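Local coordinates for protein putative nucleotide sugar epimerase/ dehydratase (PDB 2Q1S) that binds NAD(H) in a Rossmann fold and probably acts as a nucleotide-sugar epimerase or dehydratase in the making of bacterial LPS O-antigen, at residues His117-Asp122 against Asp178-Met183; Ala206-Val211 against Glu264-Gly269; Leu270-Ala275 against Arg333-Ser338. One frame throughout, in Å; residues are numbered along the deposited sequence. Where two conformers were deposited one is given.

Contact 1 of 3, residues His117-Asp122 against Asp178-Met183. With NAI (1,4-dihydronicotinamide adenine dinucleotide), chain B.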
loop_
_atom_site.group_PDB
_atom_site.type_symbol
_atom_site.label_atom_id
_atom_site.label_comp_id
_atom_site.label_asym_id
_atom_site.label_seq_id
_atom_site.Cartn_x
_atom_site.Cartn_y
_atom_site.Cartn_z
ATOM N N HIS A 117 -9.393 0.300 14.531
ATOM C CA HIS A 117 -8.931 0.338 15.910
ATOM C C HIS A 117 -7.395 0.327 15.992
ATOM O O HIS A 117 -6.827 1.002 16.847
ATOM C CB HIS A 117 -9.582 -0.837 16.679
ATOM C CG HIS A 117 -9.177 -0.930 18.107
ATOM N ND1 HIS A 117 -9.856 -0.281 19.114
ATOM C CD2 HIS A 117 -8.149 -1.577 18.705
ATOM C CE1 HIS A 117 -9.275 -0.539 20.275
ATOM N NE2 HIS A 117 -8.234 -1.326 20.049
ATOM N N ASP A 118 -6.745 -0.489 15.148
ATOM C CA ASP A 118 -5.286 -0.559 15.167
ATOM C C ASP A 118 -4.709 -0.790 13.773
ATOM O O ASP A 118 -4.487 -1.943 13.337
ATOM C CB ASP A 118 -4.781 -1.654 16.128
ATOM C CG ASP A 118 -3.280 -1.596 16.340
ATOM O OD1 ASP A 118 -2.561 -0.943 15.549
ATOM O OD2 ASP A 118 -2.811 -2.145 17.357
ATOM N N PRO A 119 -4.474 0.309 13.032
ATOM C CA PRO A 119 -3.911 0.186 11.687
ATOM C C PRO A 119 -2.549 -0.492 11.624
ATOM O O PRO A 119 -2.203 -0.992 10.550
ATOM C CB PRO A 119 -3.815 1.658 11.218
ATOM C CG PRO A 119 -4.914 2.337 11.978
ATOM C CD PRO A 119 -4.815 1.707 13.378
ATOM N N LEU A 120 -1.786 -0.474 12.727
ATOM C CA LEU A 120 -0.464 -1.117 12.693
ATOM C C LEU A 120 -0.558 -2.648 12.830
ATOM O O LEU A 120 0.173 -3.364 12.164
ATOM C CB LEU A 120 0.452 -0.505 13.775
ATOM C CG LEU A 120 0.645 1.022 13.773
ATOM C CD1 LEU A 120 1.696 1.502 14.774
ATOM C CD2 LEU A 120 1.047 1.461 12.360
ATOM N N ALA A 121 -1.486 -3.138 13.665
ATOM C CA ALA A 121 -1.815 -4.565 13.674
ATOM C C ALA A 121 -2.368 -4.990 12.306
ATOM O O ALA A 121 -2.008 -6.069 11.793
ATOM C CB ALA A 121 -2.838 -4.854 14.759
ATOM N N ASP A 122 -3.191 -4.150 11.654
ATOM C CA ASP A 122 -3.664 -4.461 10.340
ATOM C C ASP A 122 -2.489 -4.562 9.362
ATOM O O ASP A 122 -2.402 -5.512 8.602
ATOM C CB ASP A 122 -4.649 -3.419 9.827
ATOM C CG ASP A 122 -5.042 -3.712 8.378
ATOM O OD1 ASP A 122 -5.939 -4.582 8.197
ATOM O OD2 ASP A 122 -4.459 -3.124 7.454
ATOM N N ASP A 178 -12.645 2.867 3.352
ATOM C CA ASP A 178 -13.189 3.204 4.642
ATOM C C ASP A 178 -12.303 2.779 5.821
ATOM O O ASP A 178 -12.549 3.210 6.939
ATOM C CB ASP A 178 -14.546 2.504 4.793
ATOM C CG ASP A 178 -14.407 0.980 4.843
ATOM O OD1 ASP A 178 -13.681 0.403 3.987
ATOM O OD2 ASP A 178 -14.986 0.348 5.764
ATOM N N SER A 179 -11.314 1.914 5.574
ATOM C CA SER A 179 -10.563 1.304 6.672
ATOM C C SER A 179 -9.179 0.956 6.200
ATOM O O SER A 179 -8.951 0.776 5.008
ATOM C CB SER A 179 -11.258 0.024 7.141
ATOM O OG SER A 179 -11.329 -0.927 6.095
ATOM N N PRO A 180 -8.250 0.789 7.164
ATOM C CA PRO A 180 -6.942 0.221 6.794
ATOM C C PRO A 180 -7.056 -1.157 6.156
ATOM O O PRO A 180 -6.310 -1.479 5.271
ATOM C CB PRO A 180 -6.183 0.220 8.142
ATOM C CG PRO A 180 -6.840 1.347 8.951
ATOM C CD PRO A 180 -8.311 1.196 8.586
ATOM N N TYR A 181 -8.001 -1.978 6.628
ATOM C CA TYR A 181 -8.291 -3.237 5.963
ATOM C C TYR A 181 -8.523 -3.056 4.484
ATOM O O TYR A 181 -7.959 -3.786 3.675
ATOM C CB TYR A 181 -9.556 -3.852 6.604
ATOM C CG TYR A 181 -10.010 -5.151 5.955
ATOM C CD1 TYR A 181 -10.862 -5.157 4.868
ATOM C CD2 TYR A 181 -9.643 -6.383 6.518
ATOM C CE1 TYR A 181 -11.290 -6.329 4.306
ATOM C CE2 TYR A 181 -10.067 -7.572 5.943
ATOM C CZ TYR A 181 -10.880 -7.515 4.841
ATOM O OH TYR A 181 -11.331 -8.708 4.294
ATOM N N SER A 182 -9.393 -2.135 4.108
ATOM C CA SER A 182 -9.718 -1.969 2.685
ATOM C C SER A 182 -8.466 -1.574 1.875
ATOM O O SER A 182 -8.252 -2.040 0.748
ATOM C CB SER A 182 -10.856 -0.954 2.497
ATOM O OG SER A 182 -10.473 0.371 2.841
ATOM N N MET A 183 -7.646 -0.716 2.480
ATOM C CA MET A 183 -6.400 -0.301 1.816
ATOM C C MET A 183 -5.453 -1.484 1.683
ATOM O O MET A 183 -4.870 -1.704 0.647
ATOM C CB MET A 183 -5.750 0.849 2.590
ATOM C CG MET A 183 -6.624 2.110 2.496
ATOM S SD MET A 183 -5.766 3.587 3.166
ATOM C CE MET A 183 -5.631 3.157 4.912
HETATM P PA NAI B . -10.465 -15.222 8.619
HETATM O O1A NAI B . -10.078 -14.160 9.583
HETATM O O2A NAI B . -11.305 -16.420 9.121
HETATM O O5B NAI B . -9.245 -15.776 7.852
HETATM C C5B NAI B . -7.964 -15.140 7.780
HETATM C C4B NAI B . -6.882 -16.039 8.353
HETATM O O4B NAI B . -5.639 -15.348 8.297
HETATM C C3B NAI B . -7.159 -16.376 9.841
HETATM O O3B NAI B . -7.087 -17.799 10.038
HETATM C C2B NAI B . -5.997 -15.707 10.561
HETATM O O2B NAI B . -5.507 -16.347 11.780
HETATM C C1B NAI B . -4.909 -15.723 9.486
HETATM N N9A NAI B . -3.818 -14.789 9.706
HETATM C C8A NAI B . -3.905 -13.514 10.196
HETATM N N7A NAI B . -2.688 -12.967 10.205
HETATM C C5A NAI B . -1.782 -13.858 9.711
HETATM C C6A NAI B . -0.335 -13.909 9.459
HETATM N N6A NAI B . 0.486 -12.885 9.718
HETATM N N1A NAI B . 0.219 -15.045 8.930
HETATM C C2A NAI B . -0.598 -16.101 8.666
HETATM N N3A NAI B . -1.928 -16.156 8.850
HETATM C C4A NAI B . -2.585 -15.058 9.367
HETATM O O3 NAI B . -11.317 -14.436 7.517
HETATM P PN NAI B . -11.922 -14.969 6.105
HETATM O O1N NAI B . -13.244 -14.414 5.916
HETATM O O2N NAI B . -11.616 -16.444 6.048
HETATM O O5D NAI B . -10.878 -14.271 5.053
HETATM C C5D NAI B . -10.079 -15.043 4.141
HETATM C C4D NAI B . -9.614 -14.095 3.033
HETATM O O4D NAI B . -10.737 -13.670 2.299
HETATM C C3D NAI B . -9.014 -12.797 3.576
HETATM O O3D NAI B . -7.879 -12.480 2.760
HETATM C C2D NAI B . -10.116 -11.793 3.432
HETATM O O2D NAI B . -9.593 -10.443 3.310
HETATM C C1D NAI B . -10.783 -12.234 2.159
HETATM N N1N NAI B . -12.150 -11.803 2.032
HETATM C C2N NAI B . -13.170 -12.350 2.771
HETATM C C3N NAI B . -14.486 -11.927 2.604
HETATM C C7N NAI B . -15.629 -12.512 3.427
HETATM O O7N NAI B . -16.760 -12.108 3.212
HETATM N N7N NAI B . -15.313 -13.473 4.331
HETATM C C4N NAI B . -14.800 -10.957 1.614
HETATM C C5N NAI B . -13.723 -10.440 0.839
HETATM C C6N NAI B . -12.427 -10.907 1.049
#
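P119 and P180 meet where two helices of the Rossmann-fold domain begin side by side. Each proline is the first residue of its helix, and the N-cap residue stands just before it. The tight part is P180, with P119 against its ring and the carboxylate of D122 over its carbonyl end. CG of P119 lies 3.7 Å from CG of P180, and the two rings cross at a slant. P119 packs on E135 and P180 on Y194 of the second subunit, so the proline pair also borders the subunit interface.

D122, about one turn further on, has its CG anti to the backbone N (chi1 175°), which lays the carboxylate over the backbone of P180 and Y181. OD1 comes 3.5 Å from CA of Y181. OD2 sits 3.3 Å from O of P180, but both are acceptors and no bond joins them. Hydrogen bonds to S184 and N126 hold the carboxylate.

The loose side is that of the exposed H117 and the partly exposed D118, which point away from 178-183. D118 caps its own helix: OD1 accepts from N of A121 at 3.1 Å, met from above the carboxylate plane.

Buried S179 caps the second helix, its OG accepting from N of S182. Y181, in the YxxxK pattern of this superfamily with K185, leads into the cofactor pocket. Its OH is hydrogen-bonded to O2D of the NADH ribose at 2.6 Å.

Contact 2 of 3, residues Ala206-Val211 against Glu264-Gly269. With NAI (1,4-dihydronicotinamide adenine dinucleotide), chain B.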
loop_
_atom_site.group_PDB
_atom_site.type_symbol
_atom_site.label_atom_id
_atom_site.label_comp_id
_atom_site.label_asym_id
_atom_site.label_seq_id
_atom_site.Cartn_x
_atom_site.Cartn_y
_atom_site.Cartn_z
ATOM N N ALA A 206 -8.516 -12.921 -6.741
ATOM C CA ALA A 206 -9.914 -13.392 -6.684
ATOM C C ALA A 206 -10.676 -12.430 -5.795
ATOM O O ALA A 206 -10.424 -12.385 -4.628
ATOM C CB ALA A 206 -9.968 -14.833 -6.092
ATOM N N ARG A 207 -11.585 -11.632 -6.375
ATOM C CA ARG A 207 -12.350 -10.634 -5.619
ATOM C C ARG A 207 -13.689 -11.241 -5.199
ATOM O O ARG A 207 -14.439 -11.728 -6.023
ATOM C CB ARG A 207 -12.638 -9.429 -6.529
ATOM C CG ARG A 207 -11.405 -8.579 -6.798
ATOM C CD ARG A 207 -11.762 -7.415 -7.731
ATOM N NE ARG A 207 -10.562 -6.641 -8.029
ATOM C CZ ARG A 207 -10.402 -5.898 -9.147
ATOM N NH1 ARG A 207 -11.374 -5.789 -10.051
ATOM N NH2 ARG A 207 -9.250 -5.236 -9.343
ATOM N N PHE A 208 -13.953 -11.204 -3.908
ATOM C CA PHE A 208 -15.264 -11.673 -3.485
ATOM C C PHE A 208 -15.773 -10.844 -2.315
ATOM O O PHE A 208 -15.089 -9.952 -1.834
ATOM C CB PHE A 208 -15.277 -13.201 -3.274
ATOM C CG PHE A 208 -14.153 -13.727 -2.403
ATOM C CD1 PHE A 208 -14.301 -13.748 -1.053
ATOM C CD2 PHE A 208 -13.004 -14.286 -2.971
ATOM C CE1 PHE A 208 -13.311 -14.244 -0.212
ATOM C CE2 PHE A 208 -11.987 -14.812 -2.149
ATOM C CZ PHE A 208 -12.157 -14.796 -0.731
ATOM N N GLN A 209 -17.020 -11.057 -1.926
ATOM C CA GLN A 209 -17.478 -10.365 -0.725
ATOM C C GLN A 209 -18.706 -11.054 -0.183
ATOM O O GLN A 209 -19.380 -11.769 -0.896
ATOM C CB GLN A 209 -17.725 -8.863 -0.978
ATOM C CG GLN A 209 -18.769 -8.540 -2.023
ATOM N N ASN A 210 -18.977 -10.833 1.097
ATOM C CA ASN A 210 -20.174 -11.370 1.722
ATOM C C ASN A 210 -20.277 -12.892 1.659
ATOM O O ASN A 210 -21.355 -13.466 1.396
ATOM C CB ASN A 210 -21.392 -10.647 1.159
ATOM C CG ASN A 210 -21.370 -9.176 1.527
ATOM O OD1 ASN A 210 -21.277 -8.831 2.715
ATOM N ND2 ASN A 210 -21.462 -8.333 0.548
ATOM N N VAL A 211 -19.134 -13.528 1.909
ATOM C CA VAL A 211 -19.077 -14.989 2.102
ATOM C C VAL A 211 -19.772 -15.382 3.410
ATOM O O VAL A 211 -19.712 -14.664 4.417
ATOM C CB VAL A 211 -17.623 -15.504 2.116
ATOM C CG1 VAL A 211 -17.622 -17.031 1.976
ATOM C CG2 VAL A 211 -16.790 -14.859 1.005
ATOM N N GLU A 264 -18.537 -22.741 0.182
ATOM C CA GLU A 264 -18.087 -23.823 -0.680
ATOM C C GLU A 264 -17.987 -23.397 -2.138
ATOM O O GLU A 264 -17.133 -23.896 -2.853
ATOM C CB GLU A 264 -19.010 -25.038 -0.519
ATOM C CG GLU A 264 -18.975 -25.577 0.954
ATOM C CD GLU A 264 -19.852 -26.798 1.214
ATOM O OE1 GLU A 264 -20.361 -27.410 0.242
ATOM O OE2 GLU A 264 -20.021 -27.141 2.417
ATOM N N ASP A 265 -18.851 -22.478 -2.574
ATOM C CA ASP A 265 -18.715 -21.881 -3.907
ATOM C C ASP A 265 -17.426 -21.040 -3.972
ATOM O O ASP A 265 -16.718 -21.096 -4.980
ATOM C CB ASP A 265 -19.915 -21.007 -4.282
ATOM C CG ASP A 265 -21.145 -21.837 -4.734
ATOM O OD1 ASP A 265 -21.004 -23.030 -5.115
ATOM O OD2 ASP A 265 -22.249 -21.258 -4.717
ATOM N N VAL A 266 -17.132 -20.282 -2.920
ATOM C CA VAL A 266 -15.898 -19.488 -2.901
ATOM C C VAL A 266 -14.691 -20.435 -2.980
ATOM O O VAL A 266 -13.757 -20.165 -3.740
ATOM C CB VAL A 266 -15.828 -18.563 -1.657
ATOM C CG1 VAL A 266 -14.412 -17.932 -1.540
ATOM C CG2 VAL A 266 -16.934 -17.518 -1.725
ATOM N N ALA A 267 -14.670 -21.509 -2.177
ATOM C CA ALA A 267 -13.565 -22.470 -2.290
ATOM C C ALA A 267 -13.386 -23.006 -3.730
ATOM O O ALA A 267 -12.267 -23.033 -4.255
ATOM C CB ALA A 267 -13.694 -23.599 -1.300
ATOM N N ASN A 268 -14.490 -23.388 -4.379
ATOM C CA ASN A 268 -14.387 -23.831 -5.753
ATOM C C ASN A 268 -13.929 -22.727 -6.718
ATOM O O ASN A 268 -13.209 -23.007 -7.674
ATOM C CB ASN A 268 -15.694 -24.483 -6.221
ATOM C CG ASN A 268 -15.886 -25.853 -5.613
ATOM O OD1 ASN A 268 -14.923 -26.617 -5.493
ATOM N ND2 ASN A 268 -17.123 -26.180 -5.236
ATOM N N GLY A 269 -14.372 -21.499 -6.473
ATOM C CA GLY A 269 -13.921 -20.322 -7.254
ATOM C C GLY A 269 -12.420 -20.108 -7.139
ATOM O O GLY A 269 -11.746 -19.908 -8.156
HETATM P PA NAI B . -10.465 -15.222 8.619
HETATM O O1A NAI B . -10.078 -14.160 9.583
HETATM O O2A NAI B . -11.305 -16.420 9.121
HETATM O O5B NAI B . -9.245 -15.776 7.852
HETATM C C5B NAI B . -7.964 -15.140 7.780
HETATM C C4B NAI B . -6.882 -16.039 8.353
HETATM O O4B NAI B . -5.639 -15.348 8.297
HETATM C C3B NAI B . -7.159 -16.376 9.841
HETATM O O3B NAI B . -7.087 -17.799 10.038
HETATM C C2B NAI B . -5.997 -15.707 10.561
HETATM O O2B NAI B . -5.507 -16.347 11.780
HETATM C C1B NAI B . -4.909 -15.723 9.486
HETATM N N9A NAI B . -3.818 -14.789 9.706
HETATM C C8A NAI B . -3.905 -13.514 10.196
HETATM N N7A NAI B . -2.688 -12.967 10.205
HETATM C C5A NAI B . -1.782 -13.858 9.711
HETATM C C6A NAI B . -0.335 -13.909 9.459
HETATM N N6A NAI B . 0.486 -12.885 9.718
HETATM N N1A NAI B . 0.219 -15.045 8.930
HETATM C C2A NAI B . -0.598 -16.101 8.666
HETATM N N3A NAI B . -1.928 -16.156 8.850
HETATM C C4A NAI B . -2.585 -15.058 9.367
HETATM O O3 NAI B . -11.317 -14.436 7.517
HETATM P PN NAI B . -11.922 -14.969 6.105
HETATM O O1N NAI B . -13.244 -14.414 5.916
HETATM O O2N NAI B . -11.616 -16.444 6.048
HETATM O O5D NAI B . -10.878 -14.271 5.053
HETATM C C5D NAI B . -10.079 -15.043 4.141
HETATM C C4D NAI B . -9.614 -14.095 3.033
HETATM O O4D NAI B . -10.737 -13.670 2.299
HETATM C C3D NAI B . -9.014 -12.797 3.576
HETATM O O3D NAI B . -7.879 -12.480 2.760
HETATM C C2D NAI B . -10.116 -11.793 3.432
HETATM O O2D NAI B . -9.593 -10.443 3.310
HETATM C C1D NAI B . -10.783 -12.234 2.159
HETATM N N1N NAI B . -12.150 -11.803 2.032
HETATM C C2N NAI B . -13.170 -12.350 2.771
HETATM C C3N NAI B . -14.486 -11.927 2.604
HETATM C C7N NAI B . -15.629 -12.512 3.427
HETATM O O7N NAI B . -16.760 -12.108 3.212
HETATM N N7N NAI B . -15.313 -13.473 4.331
HETATM C C4N NAI B . -14.800 -10.957 1.614
HETATM C C5N NAI B . -13.723 -10.440 0.839
HETATM C C6N NAI B . -12.427 -10.907 1.049
#
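V266 reaches from its helix to two residues of the strand segment, F208 and V211, with one methyl for each. CG1 stands over the face of the F208 ring. It lies 3.9 Å from the ring centroid and only 8° off the ring normal, a CH-pi contact near the middle of the ring. The two side chains cross at about a right angle. V266 CG2 comes 3.8 Å from both CG1 and CG2 of V211. Here the side chains meet at a slant, methyl against methyl. V266 CG1 is anti to the backbone N, and this rotation divides the two methyls between the two partners.

F208 has its ring carbon CG between the backbone N and the carbonyl carbon (chi1 50°). That turn puts one ring face under V266 CG1 and lets CE1 and CZ reach the cofactor. CE1 is 3.5 Å from N1N of the nicotinamide, which the ring meets obliquely, and CZ is 3.5 Å from O4D of the ribose. CG2 of V211 also lies 3.5 Å from O7N of NADH, so this methyl touches helix and cofactor alike. The backbone N of V211 donates to the same O7N at 3.1 Å, with an N-H...O angle of 148°. V211 holds the carboxamide with this one hydrogen bond, and its methyl packs beside it. No hydrogen bond joins the two segments, and their touching side chains are buried.

L270 of the same helix also touches F208, and I261 of strand 257-262 packs on V266 and V211. Together they form the apolar backing of the nicotinamide end of the NADH pocket, at the C-terminal end of a parallel strand in a Rossmann-type sheet.

Contact 3 of 3, residues Leu270-Ala275 against Arg333-Ser338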
loop_
_atom_site.group_PDB
_atom_site.type_symbol
_atom_site.label_atom_id
_atom_site.label_comp_id
_atom_site.label_asym_id
_atom_site.label_seq_id
_atom_site.Cartn_x
_atom_site.Cartn_y
_atom_site.Cartn_z
ATOM N N LEU A 270 -11.897 -20.218 -5.910
ATOM C CA LEU A 270 -10.467 -20.077 -5.680
ATOM C C LEU A 270 -9.700 -21.197 -6.391
ATOM O O LEU A 270 -8.671 -20.948 -7.027
ATOM C CB LEU A 270 -10.172 -20.157 -4.177
ATOM C CG LEU A 270 -10.581 -18.928 -3.341
ATOM C CD1 LEU A 270 -10.554 -19.285 -1.905
ATOM C CD2 LEU A 270 -9.625 -17.723 -3.604
ATOM N N ILE A 271 -10.229 -22.424 -6.325
ATOM C CA ILE A 271 -9.603 -23.526 -7.044
ATOM C C ILE A 271 -9.622 -23.325 -8.573
ATOM O O ILE A 271 -8.627 -23.620 -9.292
ATOM C CB ILE A 271 -10.240 -24.864 -6.613
ATOM C CG1 ILE A 271 -9.849 -25.151 -5.145
ATOM C CG2 ILE A 271 -9.819 -26.004 -7.575
ATOM C CD1 ILE A 271 -10.689 -26.209 -4.481
ATOM N N ALA A 272 -10.720 -22.799 -9.103
ATOM C CA ALA A 272 -10.782 -22.492 -10.546
ATOM C C ALA A 272 -9.774 -21.410 -10.953
ATOM O O ALA A 272 -9.178 -21.467 -12.025
ATOM C CB ALA A 272 -12.198 -22.108 -10.961
ATOM N N CYS A 273 -9.594 -20.421 -10.087
ATOM C CA CYS A 273 -8.567 -19.404 -10.318
ATOM C C CYS A 273 -7.190 -20.062 -10.371
ATOM O O CYS A 273 -6.388 -19.727 -11.228
ATOM C CB CYS A 273 -8.601 -18.354 -9.202
ATOM S SG CYS A 273 -9.988 -17.171 -9.377
ATOM N N ALA A 274 -6.896 -20.931 -9.399
ATOM C CA ALA A 274 -5.607 -21.621 -9.345
ATOM C C ALA A 274 -5.366 -22.438 -10.597
ATOM O O ALA A 274 -4.325 -22.343 -11.248
ATOM C CB ALA A 274 -5.519 -22.529 -8.150
ATOM N N ALA A 275 -6.338 -23.277 -10.926
ATOM C CA ALA A 275 -6.165 -24.183 -12.044
ATOM C C ALA A 275 -6.054 -23.459 -13.389
ATOM O O ALA A 275 -5.162 -23.755 -14.184
ATOM C CB ALA A 275 -7.331 -25.196 -12.055
ATOM N N ARG A 333 -17.049 -17.459 -18.049
ATOM C CA ARG A 333 -16.638 -17.633 -19.446
ATOM C C ARG A 333 -15.254 -18.272 -19.528
ATOM O O ARG A 333 -15.030 -19.210 -20.304
ATOM C CB ARG A 333 -16.658 -16.275 -20.160
ATOM C CG ARG A 333 -16.179 -16.304 -21.615
ATOM C CD ARG A 333 -16.135 -14.908 -22.230
ATOM N NE ARG A 333 -15.255 -14.019 -21.472
ATOM C CZ ARG A 333 -15.665 -12.991 -20.722
ATOM N NH1 ARG A 333 -16.960 -12.677 -20.633
ATOM N NH2 ARG A 333 -14.764 -12.262 -20.075
ATOM N N GLU A 334 -14.328 -17.760 -18.719
ATOM C CA GLU A 334 -12.943 -18.195 -18.773
ATOM C C GLU A 334 -12.644 -19.422 -17.929
ATOM O O GLU A 334 -11.758 -20.201 -18.262
ATOM C CB GLU A 334 -12.030 -17.068 -18.309
ATOM C CG GLU A 334 -11.872 -15.965 -19.307
ATOM C CD GLU A 334 -10.757 -15.017 -18.938
ATOM O OE1 GLU A 334 -9.852 -15.411 -18.152
ATOM O OE2 GLU A 334 -10.788 -13.880 -19.458
ATOM N N LEU A 335 -13.359 -19.581 -16.820
ATOM C CA LEU A 335 -13.033 -20.630 -15.870
ATOM C C LEU A 335 -14.104 -21.700 -15.795
ATOM O O LEU A 335 -13.910 -22.728 -15.143
ATOM C CB LEU A 335 -12.828 -20.028 -14.465
ATOM C CG LEU A 335 -11.906 -18.809 -14.366
ATOM C CD1 LEU A 335 -11.834 -18.345 -12.925
ATOM C CD2 LEU A 335 -10.501 -19.120 -14.870
ATOM N N GLY A 336 -15.239 -21.446 -16.445
ATOM C CA GLY A 336 -16.402 -22.326 -16.317
ATOM C C GLY A 336 -16.962 -22.364 -14.903
ATOM O O GLY A 336 -17.637 -23.327 -14.528
ATOM N N PHE A 337 -16.684 -21.320 -14.122
ATOM C CA PHE A 337 -17.140 -21.271 -12.741
ATOM C C PHE A 337 -18.417 -20.439 -12.573
ATOM O O PHE A 337 -18.492 -19.329 -13.097
ATOM C CB PHE A 337 -16.036 -20.727 -11.817
ATOM C CG PHE A 337 -16.537 -20.415 -10.442
ATOM C CD1 PHE A 337 -16.644 -21.416 -9.483
ATOM C CD2 PHE A 337 -16.981 -19.145 -10.129
ATOM C CE1 PHE A 337 -17.147 -21.134 -8.227
ATOM C CE2 PHE A 337 -17.476 -18.858 -8.870
ATOM C CZ PHE A 337 -17.563 -19.862 -7.918
ATOM N N SER A 338 -19.428 -20.997 -11.877
ATOM C CA SER A 338 -20.604 -20.230 -11.403
ATOM C C SER A 338 -20.923 -20.625 -9.951
ATOM O O SER A 338 -20.833 -21.800 -9.573
ATOM C CB SER A 338 -21.836 -20.400 -12.303
ATOM O OG SER A 338 -22.058 -21.754 -12.486
#
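A272 and L335 give up the largest areas to this contact, and F337 follows. A272 points its methyl at L335 and F337. CB of A272 lies 4.1 Å from CB of L335 and 4.2 Å from CB of F337. The small side chain lets the backbones approach, with CA of A272 and CA of L335 only 6.1 Å apart.

L335 sends its two branches to different places on the helix. Its CD2 rests 3.9 Å from the carbonyl O of A272. Its CD1 reaches 4.2 Å from SG of C273. The CB of C273 points away from 333-338, yet its SG still meets this methyl.

Between L335 and F337 the chain turns at G336, which has positive phi (64°). Both neighbours then face helix 263-276. F337 has CG anti to the backbone N (chi1 169°). This carries the ring along that helix, to the backbone of D265 and G269, while CB alone meets A272. No hydrogen bond crosses the contact.

Helix 263-276 is packed on several sides. L270 and C273 touch A206 of strand 203-212, I271 meets L48 of helix 43-54, and A274 meets F104 of strand 102-105. L335 of helix 329-335 and F337 of the following loop cover another side.

In the fold
Contacts 2 and 3 share helix 263-276 and touch directly: the F337 ring of contact 3 packs on the backbone of D265 and G269 from contact 2. Contact 2 is the most central, its centre about 7 Å from that of the chain; the centres of contacts 1 and 3 lie about 16 and 17 Å out, on opposite sides, yet most of their touching residues are buried. Contact 1 borders the second subunit; no other chain of the assembly touches contact 3. Contacts 1 and 2 both meet NADH, one at a ribose, the other mainly at the nicotinamide. Contact 1 mixes prolines with a carboxylate, whereas contacts 2 and 3 join apolar side chains.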